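Local coordinates for glucose-binding protein (Thermus thermophilus HB27, PDB 2B3F), which binds glucose and galactose and probably serves as the substrate-binding component of a sugar transport system, at residues A[119-123]-A[171-175]; A[190-196]-A[351-356]; A[271-275]-A[337-343]. All coordinates share one frame; numbering follows the deposited sequence.

Contact 1 of 3, residues A[119-123]-A[171-175]. With GAL (beta-D-galactopyranose), chain G.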
loop_
_atom_site.group_PDB
_atom_site.type_symbol
_atom_site.label_atom_id
_atom_site.label_comp_id
_atom_site.label_asym_id
_atom_site.label_seq_id
_atom_site.Cartn_x
_atom_site.Cartn_y
_atom_site.Cartn_z
ATOM N N HIS A 119 5.984 -2.557 -0.394
ATOM C CA HIS A 119 4.800 -3.401 -0.467
ATOM C C HIS A 119 4.302 -3.471 -1.920
ATOM O O HIS A 119 4.533 -2.564 -2.736
ATOM C CB HIS A 119 3.649 -2.876 0.420
ATOM C CG HIS A 119 3.670 -3.327 1.861
ATOM N ND1 HIS A 119 3.504 -4.638 2.248
ATOM C CD2 HIS A 119 3.753 -2.606 3.007
ATOM C CE1 HIS A 119 3.496 -4.701 3.573
ATOM N NE2 HIS A 119 3.650 -3.482 4.054
ATOM N N ARG A 120 3.593 -4.550 -2.212
ATOM C CA ARG A 120 2.926 -4.759 -3.489
ATOM C C ARG A 120 1.415 -4.658 -3.274
ATOM O O ARG A 120 0.874 -5.302 -2.359
ATOM C CB ARG A 120 3.228 -6.155 -4.003
ATOM C CG ARG A 120 2.735 -6.383 -5.403
ATOM C CD ARG A 120 3.235 -7.691 -5.945
ATOM N NE ARG A 120 2.883 -7.853 -7.339
ATOM C CZ ARG A 120 3.310 -8.859 -8.090
ATOM N NH1 ARG A 120 4.086 -9.780 -7.568
ATOM N NH2 ARG A 120 2.979 -8.932 -9.362
ATOM N N SER A 121 0.763 -3.887 -4.134
ATOM C CA SER A 121 -0.670 -3.685 -4.064
ATOM C C SER A 121 -1.452 -4.815 -4.751
ATOM O O SER A 121 -2.472 -5.280 -4.214
ATOM C CB SER A 121 -1.048 -2.340 -4.693
ATOM O OG SER A 121 -2.465 -2.211 -4.757
ATOM N N ASN A 122 -0.994 -5.240 -5.928
ATOM C CA ASN A 122 -1.792 -6.110 -6.802
ATOM C C ASN A 122 -1.559 -7.604 -6.544
ATOM O O ASN A 122 -0.986 -8.311 -7.406
ATOM C CB ASN A 122 -1.565 -5.747 -8.279
ATOM C CG ASN A 122 -0.095 -5.912 -8.738
ATOM O OD1 ASN A 122 0.848 -5.572 -8.020
ATOM N ND2 ASN A 122 0.082 -6.450 -9.939
ATOM N N VAL A 123 -2.001 -8.076 -5.372
ATOM C CA VAL A 123 -1.923 -9.488 -5.048
ATOM C C VAL A 123 -3.307 -10.047 -4.742
ATOM O O VAL A 123 -4.118 -9.419 -4.044
ATOM C CB VAL A 123 -0.968 -9.780 -3.851
ATOM C CG1 VAL A 123 -0.761 -11.285 -3.695
ATOM C CG2 VAL A 123 0.383 -9.047 -4.058
ATOM N N HIS A 171 -8.699 0.025 -3.449
ATOM C CA HIS A 171 -7.584 -0.896 -3.603
ATOM C C HIS A 171 -7.858 -1.923 -4.688
ATOM O O HIS A 171 -7.036 -2.154 -5.555
ATOM C CB HIS A 171 -7.256 -1.600 -2.289
ATOM C CG HIS A 171 -5.960 -2.336 -2.341
ATOM N ND1 HIS A 171 -4.804 -1.847 -1.769
ATOM C CD2 HIS A 171 -5.629 -3.499 -2.951
ATOM C CE1 HIS A 171 -3.817 -2.694 -2.014
ATOM N NE2 HIS A 171 -4.292 -3.709 -2.719
ATOM N N LEU A 172 -9.035 -2.538 -4.625
ATOM C CA LEU A 172 -9.467 -3.441 -5.679
ATOM C C LEU A 172 -9.494 -2.738 -7.046
ATOM O O LEU A 172 -9.007 -3.281 -8.043
ATOM C CB LEU A 172 -10.859 -3.944 -5.355
ATOM C CG LEU A 172 -11.535 -4.785 -6.408
ATOM C CD1 LEU A 172 -10.748 -6.063 -6.712
ATOM C CD2 LEU A 172 -12.953 -5.092 -5.862
ATOM N N TRP A 173 -10.039 -1.525 -7.078
ATOM C CA TRP A 173 -10.147 -0.752 -8.310
ATOM C C TRP A 173 -8.777 -0.540 -8.982
ATOM O O TRP A 173 -8.668 -0.681 -10.180
ATOM C CB TRP A 173 -10.798 0.610 -8.071
ATOM C CG TRP A 173 -10.999 1.416 -9.331
ATOM C CD1 TRP A 173 -12.095 1.394 -10.164
ATOM C CD2 TRP A 173 -10.083 2.365 -9.920
ATOM N NE1 TRP A 173 -11.916 2.256 -11.215
ATOM C CE2 TRP A 173 -10.699 2.873 -11.096
ATOM C CE3 TRP A 173 -8.813 2.833 -9.568
ATOM C CZ2 TRP A 173 -10.084 3.831 -11.912
ATOM C CZ3 TRP A 173 -8.201 3.777 -10.375
ATOM C CH2 TRP A 173 -8.838 4.264 -11.545
ATOM N N GLU A 174 -7.728 -0.252 -8.212
ATOM C CA GLU A 174 -6.432 0.037 -8.877
ATOM C C GLU A 174 -5.869 -1.213 -9.557
ATOM O O GLU A 174 -5.221 -1.116 -10.597
ATOM C CB GLU A 174 -5.423 0.749 -7.980
ATOM C CG GLU A 174 -4.868 0.006 -6.792
ATOM C CD GLU A 174 -3.900 0.879 -5.981
ATOM O OE1 GLU A 174 -3.922 2.130 -6.150
ATOM O OE2 GLU A 174 -3.146 0.313 -5.165
ATOM N N SER A 175 -6.140 -2.388 -9.002
ATOM C CA SER A 175 -5.784 -3.650 -9.692
ATOM C C SER A 175 -6.587 -3.823 -10.984
ATOM O O SER A 175 -6.038 -4.152 -12.039
ATOM C CB SER A 175 -5.981 -4.866 -8.810
ATOM O OG SER A 175 -4.832 -5.142 -8.029
HETATM C C1 GAL G . -0.735 0.942 3.539
HETATM C C2 GAL G . 0.619 0.953 4.261
HETATM C C3 GAL G . 0.967 -0.413 4.837
HETATM C C4 GAL G . -0.179 -0.962 5.688
HETATM C C5 GAL G . -1.499 -0.821 4.891
HETATM C C6 GAL G . -2.751 -1.318 5.631
HETATM O O1 GAL G . -1.073 2.214 3.076
HETATM O O2 GAL G . 1.630 1.420 3.353
HETATM O O3 GAL G . 2.143 -0.322 5.629
HETATM O O4 GAL G . -0.194 -0.241 6.892
HETATM O O5 GAL G . -1.723 0.505 4.478
HETATM O O6 GAL G . -3.093 -0.442 6.663
HETATM O O HOH W 1 -4.621 -3.550 -5.969
#

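Contact 2 of 3, residues A[190-196]-A[351-356]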
loop_
_atom_site.group_PDB
_atom_site.type_symbol
_atom_site.label_atom_id
_atom_site.label_comp_id
_atom_site.label_asym_id
_atom_site.label_seq_id
_atom_site.Cartn_x
_atom_site.Cartn_y
_atom_site.Cartn_z
ATOM N N TRP A 190 -1.721 9.575 -14.465
ATOM C CA TRP A 190 -1.140 10.344 -13.359
ATOM C C TRP A 190 -0.265 11.501 -13.835
ATOM O O TRP A 190 -0.002 12.424 -13.073
ATOM C CB TRP A 190 -0.414 9.379 -12.395
ATOM C CG TRP A 190 -1.350 8.284 -12.076
ATOM C CD1 TRP A 190 -1.228 6.975 -12.406
ATOM C CD2 TRP A 190 -2.626 8.420 -11.439
ATOM N NE1 TRP A 190 -2.333 6.280 -11.999
ATOM C CE2 TRP A 190 -3.217 7.148 -11.417
ATOM C CE3 TRP A 190 -3.323 9.499 -10.888
ATOM C CZ2 TRP A 190 -4.475 6.921 -10.873
ATOM C CZ3 TRP A 190 -4.565 9.270 -10.341
ATOM C CH2 TRP A 190 -5.129 7.994 -10.335
ATOM N N ASN A 191 0.139 11.447 -15.106
ATOM C CA ASN A 191 0.816 12.570 -15.777
ATOM C C ASN A 191 -0.162 13.384 -16.630
ATOM O O ASN A 191 0.223 14.377 -17.249
ATOM C CB ASN A 191 2.026 12.068 -16.602
ATOM C CG ASN A 191 1.640 11.096 -17.725
ATOM O OD1 ASN A 191 0.544 11.171 -18.256
ATOM N ND2 ASN A 191 2.554 10.195 -18.095
ATOM N N GLY A 192 -1.429 12.968 -16.652
ATOM C CA GLY A 192 -2.483 13.711 -17.342
ATOM C C GLY A 192 -2.555 13.484 -18.839
ATOM O O GLY A 192 -3.296 14.183 -19.540
ATOM N N LYS A 193 -1.803 12.509 -19.344
ATOM C CA LYS A 193 -1.827 12.212 -20.777
ATOM C C LYS A 193 -3.057 11.428 -21.166
ATOM O O LYS A 193 -3.516 11.524 -22.305
ATOM C CB LYS A 193 -0.570 11.462 -21.213
ATOM C CG LYS A 193 0.659 12.378 -21.257
ATOM C CD LYS A 193 1.874 11.641 -21.785
ATOM C CE LYS A 193 3.047 12.597 -22.018
ATOM N NZ LYS A 193 4.348 11.842 -21.930
ATOM N N LEU A 194 -3.593 10.648 -20.232
ATOM C CA LEU A 194 -4.843 9.930 -20.463
ATOM C C LEU A 194 -5.879 10.472 -19.492
ATOM O O LEU A 194 -5.653 10.493 -18.278
ATOM C CB LEU A 194 -4.665 8.432 -20.267
ATOM C CG LEU A 194 -5.893 7.541 -20.497
ATOM C CD1 LEU A 194 -6.276 7.447 -21.963
ATOM C CD2 LEU A 194 -5.611 6.177 -19.959
ATOM N N LYS A 195 -7.011 10.905 -20.042
ATOM C CA LYS A 195 -8.119 11.391 -19.239
ATOM C C LYS A 195 -8.910 10.210 -18.665
ATOM O O LYS A 195 -9.000 9.143 -19.287
ATOM C CB LYS A 195 -9.040 12.294 -20.068
ATOM C CG LYS A 195 -8.403 13.630 -20.463
ATOM C CD LYS A 195 -9.430 14.655 -20.979
ATOM C CE LYS A 195 -10.323 15.213 -19.839
ATOM N NZ LYS A 195 -11.211 16.408 -20.153
ATOM N N PHE A 196 -9.474 10.426 -17.475
ATOM C CA PHE A 196 -10.337 9.440 -16.826
ATOM C C PHE A 196 -11.611 9.186 -17.630
ATOM O O PHE A 196 -12.213 8.138 -17.517
ATOM C CB PHE A 196 -10.693 9.887 -15.403
ATOM C CG PHE A 196 -9.525 9.839 -14.453
ATOM C CD1 PHE A 196 -9.250 8.686 -13.745
ATOM C CD2 PHE A 196 -8.685 10.931 -14.305
ATOM C CE1 PHE A 196 -8.163 8.636 -12.874
ATOM C CE2 PHE A 196 -7.589 10.873 -13.454
ATOM C CZ PHE A 196 -7.341 9.730 -12.749
ATOM N N VAL A 351 1.523 7.695 -6.824
ATOM C CA VAL A 351 1.299 8.344 -8.136
ATOM C C VAL A 351 0.490 9.641 -8.137
ATOM O O VAL A 351 0.593 10.434 -9.094
ATOM C CB VAL A 351 0.688 7.359 -9.157
ATOM C CG1 VAL A 351 1.631 6.193 -9.405
ATOM C CG2 VAL A 351 -0.653 6.834 -8.695
ATOM N N ALA A 352 -0.298 9.874 -7.083
ATOM C CA ALA A 352 -1.169 11.042 -7.017
ATOM C C ALA A 352 -1.053 11.746 -5.681
ATOM O O ALA A 352 -0.905 11.113 -4.640
ATOM C CB ALA A 352 -2.627 10.627 -7.232
ATOM N N PRO A 353 -1.199 13.075 -5.694
ATOM C CA PRO A 353 -1.150 13.797 -4.435
ATOM C C PRO A 353 -2.354 13.520 -3.554
ATOM O O PRO A 353 -3.382 13.068 -4.053
ATOM C CB PRO A 353 -1.141 15.256 -4.875
ATOM C CG PRO A 353 -1.822 15.252 -6.174
ATOM C CD PRO A 353 -1.457 13.959 -6.836
ATOM N N GLU A 354 -2.219 13.798 -2.262
ATOM C CA GLU A 354 -3.320 13.611 -1.312
ATOM C C GLU A 354 -4.601 14.369 -1.699
ATOM O O GLU A 354 -5.705 13.912 -1.398
ATOM C CB GLU A 354 -2.868 13.985 0.106
ATOM C CG GLU A 354 -1.851 12.967 0.674
ATOM C CD GLU A 354 -1.616 13.076 2.180
ATOM O OE1 GLU A 354 -1.504 14.222 2.677
ATOM O OE2 GLU A 354 -1.541 11.999 2.861
ATOM N N SER A 355 -4.448 15.509 -2.368
ATOM C CA SER A 355 -5.591 16.300 -2.851
ATOM C C SER A 355 -6.523 15.440 -3.706
ATOM O O SER A 355 -7.748 15.513 -3.581
ATOM C CB SER A 355 -5.092 17.489 -3.666
ATOM O OG SER A 355 -4.335 17.088 -4.785
ATOM N N PHE A 356 -5.927 14.604 -4.556
ATOM C CA PHE A 356 -6.690 13.681 -5.375
ATOM C C PHE A 356 -7.062 12.414 -4.586
ATOM O O PHE A 356 -8.220 11.988 -4.603
ATOM C CB PHE A 356 -5.888 13.298 -6.620
ATOM C CG PHE A 356 -6.641 12.416 -7.560
ATOM C CD1 PHE A 356 -7.397 12.949 -8.590
ATOM C CD2 PHE A 356 -6.635 11.043 -7.386
ATOM C CE1 PHE A 356 -8.093 12.125 -9.448
ATOM C CE2 PHE A 356 -7.354 10.218 -8.235
ATOM C CZ PHE A 356 -8.101 10.773 -9.256
HETATM O O HOH W 2 -0.366 12.618 -10.439
#

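Contact 3 of 3, residues A[271-275]-A[337-343]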
loop_
_atom_site.group_PDB
_atom_site.type_symbol
_atom_site.label_atom_id
_atom_site.label_comp_id
_atom_site.label_asym_id
_atom_site.label_seq_id
_atom_site.Cartn_x
_atom_site.Cartn_y
_atom_site.Cartn_z
ATOM N N GLY A 271 3.280 -10.008 -14.264
ATOM C CA GLY A 271 4.464 -9.365 -14.800
ATOM C C GLY A 271 4.611 -7.895 -14.450
ATOM O O GLY A 271 5.605 -7.258 -14.824
ATOM N N VAL A 272 3.620 -7.355 -13.732
ATOM C CA VAL A 272 3.637 -5.960 -13.312
ATOM C C VAL A 272 3.508 -5.946 -11.795
ATOM O O VAL A 272 2.680 -6.664 -11.223
ATOM C CB VAL A 272 2.491 -5.134 -13.927
ATOM C CG1 VAL A 272 2.610 -3.652 -13.524
ATOM C CG2 VAL A 272 2.482 -5.274 -15.439
ATOM N N PHE A 273 4.350 -5.131 -11.160
ATOM C CA PHE A 273 4.424 -5.037 -9.702
ATOM C C PHE A 273 3.983 -3.618 -9.403
ATOM O O PHE A 273 4.671 -2.654 -9.734
ATOM C CB PHE A 273 5.871 -5.321 -9.272
ATOM C CG PHE A 273 6.104 -5.438 -7.780
ATOM C CD1 PHE A 273 6.678 -6.587 -7.256
ATOM C CD2 PHE A 273 5.882 -4.371 -6.920
ATOM C CE1 PHE A 273 6.975 -6.708 -5.896
ATOM C CE2 PHE A 273 6.179 -4.483 -5.546
ATOM C CZ PHE A 273 6.726 -5.653 -5.036
ATOM N N MET A 274 2.791 -3.480 -8.819
ATOM C CA MET A 274 2.293 -2.166 -8.423
ATOM C C MET A 274 2.779 -1.910 -7.003
ATOM O O MET A 274 2.316 -2.546 -6.050
ATOM C CB MET A 274 0.754 -2.092 -8.482
ATOM C CG MET A 274 0.253 -0.736 -8.058
ATOM S SD MET A 274 -1.554 -0.573 -8.164
ATOM C CE MET A 274 -1.763 -0.227 -9.868
ATOM N N MET A 275 3.743 -1.005 -6.879
ATOM C CA MET A 275 4.446 -0.829 -5.616
ATOM C C MET A 275 3.931 0.345 -4.809
ATOM O O MET A 275 3.238 1.238 -5.323
ATOM C CB MET A 275 5.964 -0.650 -5.852
ATOM C CG MET A 275 6.336 0.596 -6.609
ATOM S SD MET A 275 6.402 2.144 -5.660
ATOM C CE MET A 275 7.804 1.861 -4.556
ATOM N N TRP A 337 9.943 -8.228 -7.650
ATOM C CA TRP A 337 10.418 -6.846 -7.559
ATOM C C TRP A 337 11.572 -6.601 -8.545
ATOM O O TRP A 337 11.663 -5.546 -9.162
ATOM C CB TRP A 337 10.839 -6.559 -6.122
ATOM C CG TRP A 337 11.431 -5.247 -5.824
ATOM C CD1 TRP A 337 12.642 -5.019 -5.203
ATOM C CD2 TRP A 337 10.860 -3.951 -6.055
ATOM N NE1 TRP A 337 12.849 -3.682 -5.052
ATOM C CE2 TRP A 337 11.780 -2.998 -5.565
ATOM C CE3 TRP A 337 9.679 -3.500 -6.639
ATOM C CZ2 TRP A 337 11.547 -1.627 -5.639
ATOM C CZ3 TRP A 337 9.440 -2.139 -6.704
ATOM C CH2 TRP A 337 10.368 -1.215 -6.218
ATOM N N ARG A 338 12.432 -7.598 -8.686
ATOM C CA ARG A 338 13.618 -7.455 -9.541
ATOM C C ARG A 338 13.348 -7.695 -11.027
ATOM O O ARG A 338 14.075 -7.167 -11.881
ATOM C CB ARG A 338 14.760 -8.381 -9.065
ATOM C CG ARG A 338 15.276 -8.124 -7.634
ATOM C CD ARG A 338 15.455 -6.662 -7.286
ATOM N NE ARG A 338 16.110 -6.529 -5.985
ATOM C CZ ARG A 338 17.431 -6.366 -5.817
ATOM N NH1 ARG A 338 18.225 -6.222 -6.862
ATOM N NH2 ARG A 338 17.945 -6.267 -4.600
ATOM N N SER A 339 12.330 -8.488 -11.336
ATOM C CA SER A 339 12.065 -8.910 -12.719
ATOM C C SER A 339 10.915 -8.183 -13.419
ATOM O O SER A 339 10.869 -8.102 -14.652
ATOM C CB SER A 339 11.761 -10.401 -12.734
ATOM O OG SER A 339 10.492 -10.662 -12.153
ATOM N N ASN A 340 9.952 -7.683 -12.648
ATOM C CA ASN A 340 8.731 -7.163 -13.241
ATOM C C ASN A 340 8.836 -5.709 -13.682
ATOM O O ASN A 340 9.728 -4.966 -13.265
ATOM C CB ASN A 340 7.586 -7.240 -12.213
ATOM C CG ASN A 340 7.080 -8.652 -11.959
ATOM O OD1 ASN A 340 7.777 -9.656 -12.177
ATOM N ND2 ASN A 340 5.852 -8.736 -11.470
ATOM N N ARG A 341 7.893 -5.293 -14.521
ATOM C CA ARG A 341 7.656 -3.894 -14.787
ATOM C C ARG A 341 7.041 -3.286 -13.528
ATOM O O ARG A 341 6.103 -3.863 -12.978
ATOM C CB ARG A 341 6.663 -3.767 -15.942
ATOM C CG ARG A 341 6.092 -2.396 -16.172
ATOM C CD ARG A 341 7.065 -1.468 -16.848
ATOM N NE ARG A 341 6.516 -0.123 -17.024
ATOM C CZ ARG A 341 5.780 0.294 -18.062
ATOM N NH1 ARG A 341 5.476 -0.505 -19.077
ATOM N NH2 ARG A 341 5.345 1.556 -18.080
ATOM N N ILE A 342 7.568 -2.145 -13.096
ATOM C CA ILE A 342 7.117 -1.488 -11.866
ATOM C C ILE A 342 6.222 -0.301 -12.202
ATOM O O ILE A 342 6.555 0.536 -13.048
ATOM C CB ILE A 342 8.313 -0.985 -11.009
ATOM C CG1 ILE A 342 9.329 -2.099 -10.754
ATOM C CG2 ILE A 342 7.830 -0.390 -9.695
ATOM C CD1 ILE A 342 8.759 -3.337 -10.202
ATOM N N VAL A 343 5.064 -0.233 -11.541
ATOM C CA VAL A 343 4.250 0.990 -11.542
ATOM C C VAL A 343 3.882 1.292 -10.095
ATOM O O VAL A 343 4.131 0.466 -9.207
ATOM C CB VAL A 343 2.941 0.846 -12.386
ATOM C CG1 VAL A 343 3.260 0.460 -13.850
ATOM C CG2 VAL A 343 2.000 -0.178 -11.767
HETATM O O HOH W 3 4.013 -10.664 -11.550
#

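Contact 1 of 3, residues A[119-123]-A[171-175]
The imidazole of His171 has the hydroxyl of Ser121 over one face and, higher above that same face and offset from its centre, the carboxylate oxygen Glu174 OE2. At its edge the ring gives a hydrogen bond from NE2 to the carbonyl Ser121 O, 2.8 Å long with an N-H...O angle of 150°; the acceptor sits somewhat off the ring plane and the donor is tilted from the carbonyl plane. Ser121 is therefore met by the ring twice, at its backbone oxygen and at its side chain. With OG anti to the backbone N (chi1 174°), the hydroxyl is carried across to the helix, where Ser121 OG donates to Glu174 OE2 at 2.6 Å, on the anti lone pair of the carboxylate. A second bond to that oxygen comes from Ser345 OG. A water joins the same corner: it donates to Ser121 OG and to the carbonyl His171 O, both at 2.8 Å, and is hydrogen-bonded to Ser175 OG at 2.6 Å. Ser175 OG, also bonded to Ser266, lies 3.3 Å from Asn122 CB, where the backbone makes an inverse gamma turn. The far nitrogen, His171 ND1, bonds to His348, which holds galactose, so His171 is a second-shell residue of the pocket. His119 reaches the sugar itself, CD2 lying 3.8 Å from GAL O3. In the fold, helix 166-190 packs against the turn that follows strand 119-120, which neighbours strand 272-280 in the mixed sheet; strand 238-240 touches Ser175.

Contact 2 of 3, residues A[190-196]-A[351-356]
Trp190 and Val351 bury more surface here than any other pair of residues, and they meet as branch over ring. Methyl CG2 of Val351 stands 3.6 Å from the centroid of the indole five-membered ring, only 1° off its normal, a CH-pi contact that is nearly ideal in direction. Val351 CG2 lies between its own backbone N and carbonyl carbon, while CG1 is anti to the carbonyl carbon; this rotation points CG2 at the indole. The methine follows, with Val351 CB 3.7 Å from Trp190 CG. Farther along the indole, Ala352 CB touches the six-membered ring obliquely, 3.9 Å from Trp190 CE3. The outer end of that ring then turns its edge to the face of Phe356 in an offset edge-to-face pair: centroids are 5.4 Å apart, the planes stand at 79°, and Trp190 CZ3 comes within 3.6 Å of Phe356 CE2. Phe196 completes an aromatic cluster that joins residues 190-196, at the end of helix 166-190 and beyond, to the first turn of helix 354-370. Its ring lies at 22° to that of Phe356 but slid apart, so overlap is slight, and the meeting is of Phe196 CZ with Phe356 CZ at 3.7 Å. Were Trp190 replaced by alanine, the Val351 methyl would probably lose its aromatic face and a gap would be likely to open beside Phe356. No direct hydrogen bond crosses the contact; a single water donates 2.7 Å bonds to the carbonyls Trp190 O and Val351 O, bridging the two backbones. Trp186, one helical turn earlier, adds another edge-to-face ring to Trp190, Leu346 touches both Trp190 and Ala352, and helix 373-387 packs on the other two aromatics through Ala380 and Ile383.

Contact 3 of 3, residues A[271-275]-A[337-343]
Trp337, on the last turn of helix 328-339, turns its edge to the face of Phe273 on strand 272-280, in a sheet of the periplasmic-binding-protein fold where strand 341-344 lies parallel to the latter. The indole edge enters over the centre of the phenyl face: Trp337 CE3 lies 3.8 Å from Phe273 CE2, with the ring planes at 55°. On the same side of the sheet, Ile342 runs beside Phe273 and points the same way, its methyl CD1 packing 3.6 Å from Phe273 CB. Met275, with CG between its backbone N and carbonyl carbon (chi1 65°), crosses Ile342 at about a right angle and sets its own CG 3.6 Å from Ile342 CG2, while its CB meets the indole at Trp337 CZ3. Val272, Met274 and Val343 occupy the opposite side of the sheet; Val343 CG2 is 3.9 Å from Val272 CG1 and also touches the Met274 stem. Between the strands the backbones hydrogen-bond as in a parallel sheet, Phe273 bonding through N to Arg341 O at 2.8 Å and through O to Val343 N, and Met275 N donating to Val343 O. Arg341 turns its guanidinium away to a salt bridge with Asp184 on helix 166-190. Just before both strands, the water that accepts from Gly271 N also accepts from Asn340 ND2 at 2.7 Å.

Overall arrangement
Followed from the N terminus, the chain closes contact 1 first, bringing helix 166-190 onto the turn after strand 119-120 after a loop of 47 residues. The same helix then runs to the start of contact 2, whose second segment arrives only after a further 154 residues, at helix 354-370. Contact 3 is nested inside that long loop, adding strand 341-344 beside strand 272-280. Contacts 1 and 3 touch within one sheet: Ser121 N pairs with Met274 O, and Asn122 ND2 with Val272 O. Contact 2 touches neither, its centre lying about 17 Å from that of contact 1 and about 20 Å from that of contact 3.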